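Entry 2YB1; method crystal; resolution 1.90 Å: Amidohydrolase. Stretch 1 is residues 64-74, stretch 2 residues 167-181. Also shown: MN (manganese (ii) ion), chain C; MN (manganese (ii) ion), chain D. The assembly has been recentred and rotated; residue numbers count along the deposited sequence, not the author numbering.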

# COMPACT_ATOMS: atom_id res chain seq x y z
N GLU A 64 -0.92 4.63 -0.58
CA GLU A 64 -1.77 3.50 -0.93
C GLU A 64 -3.21 3.75 -0.47
O GLU A 64 -3.49 3.79 0.74
N VAL A 65 -4.12 3.89 -1.43
CA VAL A 65 -5.50 4.30 -1.14
C VAL A 65 -6.47 3.14 -1.08
O VAL A 65 -6.54 2.34 -2.02
N SER A 66 -7.22 3.05 0.02
CA SER A 66 -8.23 2.01 0.23
C SER A 66 -9.48 2.32 -0.57
O SER A 66 -10.01 3.43 -0.50
N VAL A 67 -9.95 1.33 -1.32
CA VAL A 67 -11.08 1.48 -2.24
C VAL A 67 -12.07 0.32 -2.04
O VAL A 67 -11.67 -0.83 -1.88
N SER A 68 -13.37 0.64 -2.03
CA SER A 68 -14.38 -0.41 -2.12
C SER A 68 -14.93 -0.38 -3.53
O SER A 68 -15.46 0.64 -3.99
N TRP A 69 -14.77 -1.49 -4.24
CA TRP A 69 -15.27 -1.61 -5.60
C TRP A 69 -16.21 -2.81 -5.61
O TRP A 69 -15.78 -3.96 -5.51
N GLY A 70 -17.51 -2.54 -5.73
CA GLY A 70 -18.48 -3.60 -5.50
C GLY A 70 -18.29 -4.22 -4.12
O GLY A 70 -18.17 -3.51 -3.12
N ARG A 71 -18.24 -5.55 -4.07
CA ARG A 71 -18.05 -6.26 -2.80
C ARG A 71 -16.57 -6.40 -2.44
O ARG A 71 -16.22 -7.02 -1.43
N HIS A 72 -15.70 -5.84 -3.27
CA HIS A 72 -14.26 -6.04 -3.12
C HIS A 72 -13.59 -4.82 -2.51
O HIS A 72 -13.94 -3.69 -2.83
N THR A 73 -12.63 -5.07 -1.62
CA THR A 73 -11.70 -4.03 -1.20
C THR A 73 -10.47 -4.13 -2.09
O THR A 73 -9.84 -5.18 -2.16
N VAL A 74 -10.15 -3.05 -2.80
CA VAL A 74 -8.92 -3.01 -3.59
C VAL A 74 -8.04 -1.85 -3.11
O VAL A 74 -8.52 -0.93 -2.44
N SER A 167 -17.31 -4.86 8.17
CA SER A 167 -17.36 -4.34 6.81
C SER A 167 -17.33 -2.83 6.85
O SER A 167 -17.84 -2.21 7.79
N HIS A 168 -16.69 -2.23 5.86
CA HIS A 168 -16.54 -0.78 5.85
C HIS A 168 -16.43 -0.30 4.42
O HIS A 168 -15.78 -0.95 3.60
N GLN A 169 -17.03 0.85 4.12
CA GLN A 169 -16.91 1.41 2.77
C GLN A 169 -15.78 2.43 2.68
O GLN A 169 -15.77 3.44 3.39
N TRP A 170 -14.80 2.14 1.83
CA TRP A 170 -13.66 3.03 1.60
C TRP A 170 -13.94 3.95 0.41
O TRP A 170 -15.11 4.17 0.06
N ALA A 171 -12.90 4.54 -0.17
CA ALA A 171 -13.09 5.45 -1.30
C ALA A 171 -13.70 4.74 -2.50
O ALA A 171 -13.61 3.52 -2.62
N SER A 172 -14.34 5.50 -3.38
CA SER A 172 -14.71 4.95 -4.67
C SER A 172 -13.45 4.84 -5.53
O SER A 172 -12.44 5.54 -5.29
N LEU A 173 -13.49 3.97 -6.53
CA LEU A 173 -12.39 3.85 -7.47
C LEU A 173 -12.15 5.18 -8.19
O LEU A 173 -11.02 5.63 -8.33
N GLU A 174 -13.24 5.82 -8.63
CA GLU A 174 -13.14 7.08 -9.35
C GLU A 174 -12.49 8.17 -8.49
O GLU A 174 -11.65 8.93 -8.97
N ASP A 175 -12.88 8.24 -7.22
CA ASP A 175 -12.27 9.22 -6.32
C ASP A 175 -10.79 8.96 -6.08
O ASP A 175 -9.98 9.88 -6.17
N ALA A 176 -10.42 7.71 -5.79
CA ALA A 176 -9.02 7.40 -5.49
C ALA A 176 -8.09 7.75 -6.66
O ALA A 176 -7.08 8.43 -6.47
N VAL A 177 -8.44 7.28 -7.86
CA VAL A 177 -7.65 7.56 -9.05
C VAL A 177 -7.59 9.07 -9.37
O VAL A 177 -6.52 9.60 -9.65
N GLY A 178 -8.74 9.74 -9.31
CA GLY A 178 -8.81 11.17 -9.59
C GLY A 178 -8.04 12.03 -8.61
O GLY A 178 -7.45 13.06 -8.99
N TRP A 179 -8.05 11.66 -7.33
CA TRP A 179 -7.26 12.37 -6.33
C TRP A 179 -5.77 12.24 -6.68
O TRP A 179 -5.01 13.21 -6.63
N ILE A 180 -5.37 11.04 -7.05
CA ILE A 180 -3.97 10.77 -7.37
C ILE A 180 -3.54 11.55 -8.60
O ILE A 180 -2.52 12.22 -8.58
N VAL A 181 -4.34 11.46 -9.67
CA VAL A 181 -4.05 12.14 -10.92
C VAL A 181 -4.08 13.66 -10.78
O VAL A 181 -3.22 14.36 -11.31

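A strand edge meets the loop leading into a helix through a single backbone bridge, and apolar side chains, many of them small, pack between strand and helix. At the bridge, Ala171 N donates to Ser66 O (3.1 Å) and Ser68 N donates to Ala171 O (2.9 Å). Ser68, an m rotamer, extends this pairing with its side chain: its OG accepts from Trp170 N at 2.9 Å, nearly linearly, a bond a short hydroxyl can make close to its own backbone.

Where strand and helix run roughly antiparallel, Val65 (t) points toward the helix, its CG1 3.6 Å from Ala176 CB and its CG2 4.1 Å from Ile180 CD1. Val67, also t, is directed away overall, yet its CG2 comes within 3.4 Å of Ala176 CB; the single methyl of Ala176 lets both valines approach closely. Leu173 (t, p) reaches farther along, placing CD2 3.9 Å from Trp69 CD1, while a water accepts from Leu173 N and donates to Ser68 O, both at 2.7 Å. Ser172 caps the helix, OG accepting from Asp175 N (2.9 Å).

Trp170 (m) points toward the strand, and its indole packs against Ser66; Trp170 CG lies 3.7 Å from Ser66 CB. Glu64 points away, and its carboxylate bridges two manganese ions: OE1 binds MN of chain C at 2.3 Å and OE2 binds MN of chain D at 2.1 Å, with other ligands from elsewhere in the structure.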

# COMPACT_ATOMS: atom_id res chain seq x y z
CB GLU A 64 -1.23 2.19 -0.33
CG GLU A 64 -2.07 1.00 -0.77
CD GLU A 64 -1.51 -0.32 -0.34
OE1 GLU A 64 -0.73 -0.36 0.62
OE2 GLU A 64 -1.83 -1.33 -1.01
CB VAL A 65 -6.02 5.28 -2.20
CG1 VAL A 65 -7.43 5.83 -1.79
CG2 VAL A 65 -5.01 6.41 -2.43
CB SER A 66 -8.60 1.92 1.71
OG SER A 66 -7.46 1.75 2.54
CB VAL A 67 -10.58 1.51 -3.72
CG1 VAL A 67 -11.75 1.30 -4.72
CG2 VAL A 67 -9.86 2.82 -4.02
CB SER A 68 -15.50 -0.22 -1.09
OG SER A 68 -15.00 -0.23 0.24
CB TRP A 69 -14.08 -1.82 -6.55
CG TRP A 69 -14.40 -1.97 -8.02
CD1 TRP A 69 -14.80 -0.98 -8.89
CD2 TRP A 69 -14.31 -3.16 -8.80
NE1 TRP A 69 -14.98 -1.49 -10.15
CE2 TRP A 69 -14.68 -2.83 -10.12
CE3 TRP A 69 -13.96 -4.48 -8.50
CZ2 TRP A 69 -14.70 -3.77 -11.15
CZ3 TRP A 69 -13.98 -5.43 -9.54
CH2 TRP A 69 -14.35 -5.06 -10.84
CB ARG A 71 -18.68 -7.66 -2.86
CG ARG A 71 -17.77 -8.70 -3.52
CD ARG A 71 -18.26 -10.13 -3.28
NE ARG A 71 -17.15 -11.08 -3.13
CZ ARG A 71 -16.72 -11.89 -4.09
NH1 ARG A 71 -17.32 -11.89 -5.28
NH2 ARG A 71 -15.70 -12.71 -3.87
CB HIS A 72 -13.62 -6.31 -4.48
CG HIS A 72 -14.23 -7.46 -5.22
ND1 HIS A 72 -13.77 -8.76 -5.09
CD2 HIS A 72 -15.26 -7.51 -6.09
CE1 HIS A 72 -14.50 -9.55 -5.85
NE2 HIS A 72 -15.41 -8.82 -6.47
CB THR A 73 -11.26 -4.20 0.26
OG1 THR A 73 -12.41 -4.16 1.11
CG2 THR A 73 -10.31 -3.10 0.66
CB VAL A 74 -9.18 -2.91 -5.12
CG1 VAL A 74 -9.94 -4.13 -5.63
CG2 VAL A 74 -9.91 -1.64 -5.46
CB SER A 167 -18.62 -4.82 6.08
OG SER A 167 -18.67 -6.24 6.08
CB HIS A 168 -15.28 -0.38 6.62
CG HIS A 168 -15.19 1.08 6.90
ND1 HIS A 168 -15.99 1.71 7.82
CD2 HIS A 168 -14.39 2.04 6.37
CE1 HIS A 168 -15.69 3.00 7.85
NE2 HIS A 168 -14.73 3.22 6.98
CB GLN A 169 -18.23 2.00 2.28
CG GLN A 169 -18.12 2.59 0.88
CD GLN A 169 -19.46 2.85 0.21
OE1 GLN A 169 -19.91 3.99 0.12
NE2 GLN A 169 -20.08 1.78 -0.29
CB TRP A 170 -12.37 2.22 1.41
CG TRP A 170 -12.15 1.20 2.49
CD1 TRP A 170 -12.36 -0.15 2.39
CD2 TRP A 170 -11.69 1.44 3.82
NE1 TRP A 170 -12.04 -0.77 3.58
CE2 TRP A 170 -11.63 0.18 4.48
CE3 TRP A 170 -11.30 2.58 4.53
CZ2 TRP A 170 -11.20 0.04 5.80
CZ3 TRP A 170 -10.89 2.44 5.86
CH2 TRP A 170 -10.84 1.18 6.47
CB ALA A 171 -11.77 6.09 -1.70
CB SER A 172 -15.75 5.84 -5.35
OG SER A 172 -15.14 7.01 -5.87
CB LEU A 173 -12.69 2.74 -8.49
CG LEU A 173 -11.60 2.40 -9.51
CD1 LEU A 173 -10.36 1.91 -8.78
CD2 LEU A 173 -12.08 1.34 -10.51
CB GLU A 174 -14.53 7.52 -9.85
CG GLU A 174 -15.05 6.63 -10.99
CD GLU A 174 -16.54 6.78 -11.24
OE1 GLU A 174 -17.32 6.84 -10.26
OE2 GLU A 174 -16.94 6.81 -12.43
CB ASP A 175 -13.02 9.28 -4.99
CG ASP A 175 -14.25 10.16 -5.06
OD1 ASP A 175 -14.39 10.92 -6.03
OD2 ASP A 175 -15.07 10.09 -4.12
CB ALA A 176 -8.85 5.94 -5.09
CB VAL A 177 -8.17 6.79 -10.29
CG1 VAL A 177 -7.41 7.22 -11.54
CG2 VAL A 177 -8.03 5.29 -10.07
CB TRP A 179 -7.53 11.82 -4.92
CG TRP A 179 -8.92 12.11 -4.40
CD1 TRP A 179 -9.74 13.15 -4.76
CD2 TRP A 179 -9.65 11.35 -3.43
NE1 TRP A 179 -10.93 13.08 -4.07
CE2 TRP A 179 -10.90 11.98 -3.24
CE3 TRP A 179 -9.36 10.20 -2.68
CZ2 TRP A 179 -11.86 11.50 -2.35
CZ3 TRP A 179 -10.32 9.72 -1.80
CH2 TRP A 179 -11.55 10.37 -1.64
CB ILE A 180 -3.75 9.27 -7.57
CG1 ILE A 180 -3.84 8.57 -6.21
CG2 ILE A 180 -2.39 9.00 -8.25
CD1 ILE A 180 -4.09 7.07 -6.32
CB VAL A 181 -5.02 11.69 -12.04
CG1 VAL A 181 -4.85 12.58 -13.28
CG2 VAL A 181 -4.79 10.21 -12.38
MN MN C . 0.77 -2.02 0.97
MN MN D . -2.45 -3.20 -0.23
O HOH W 1 -15.38 1.98 -6.38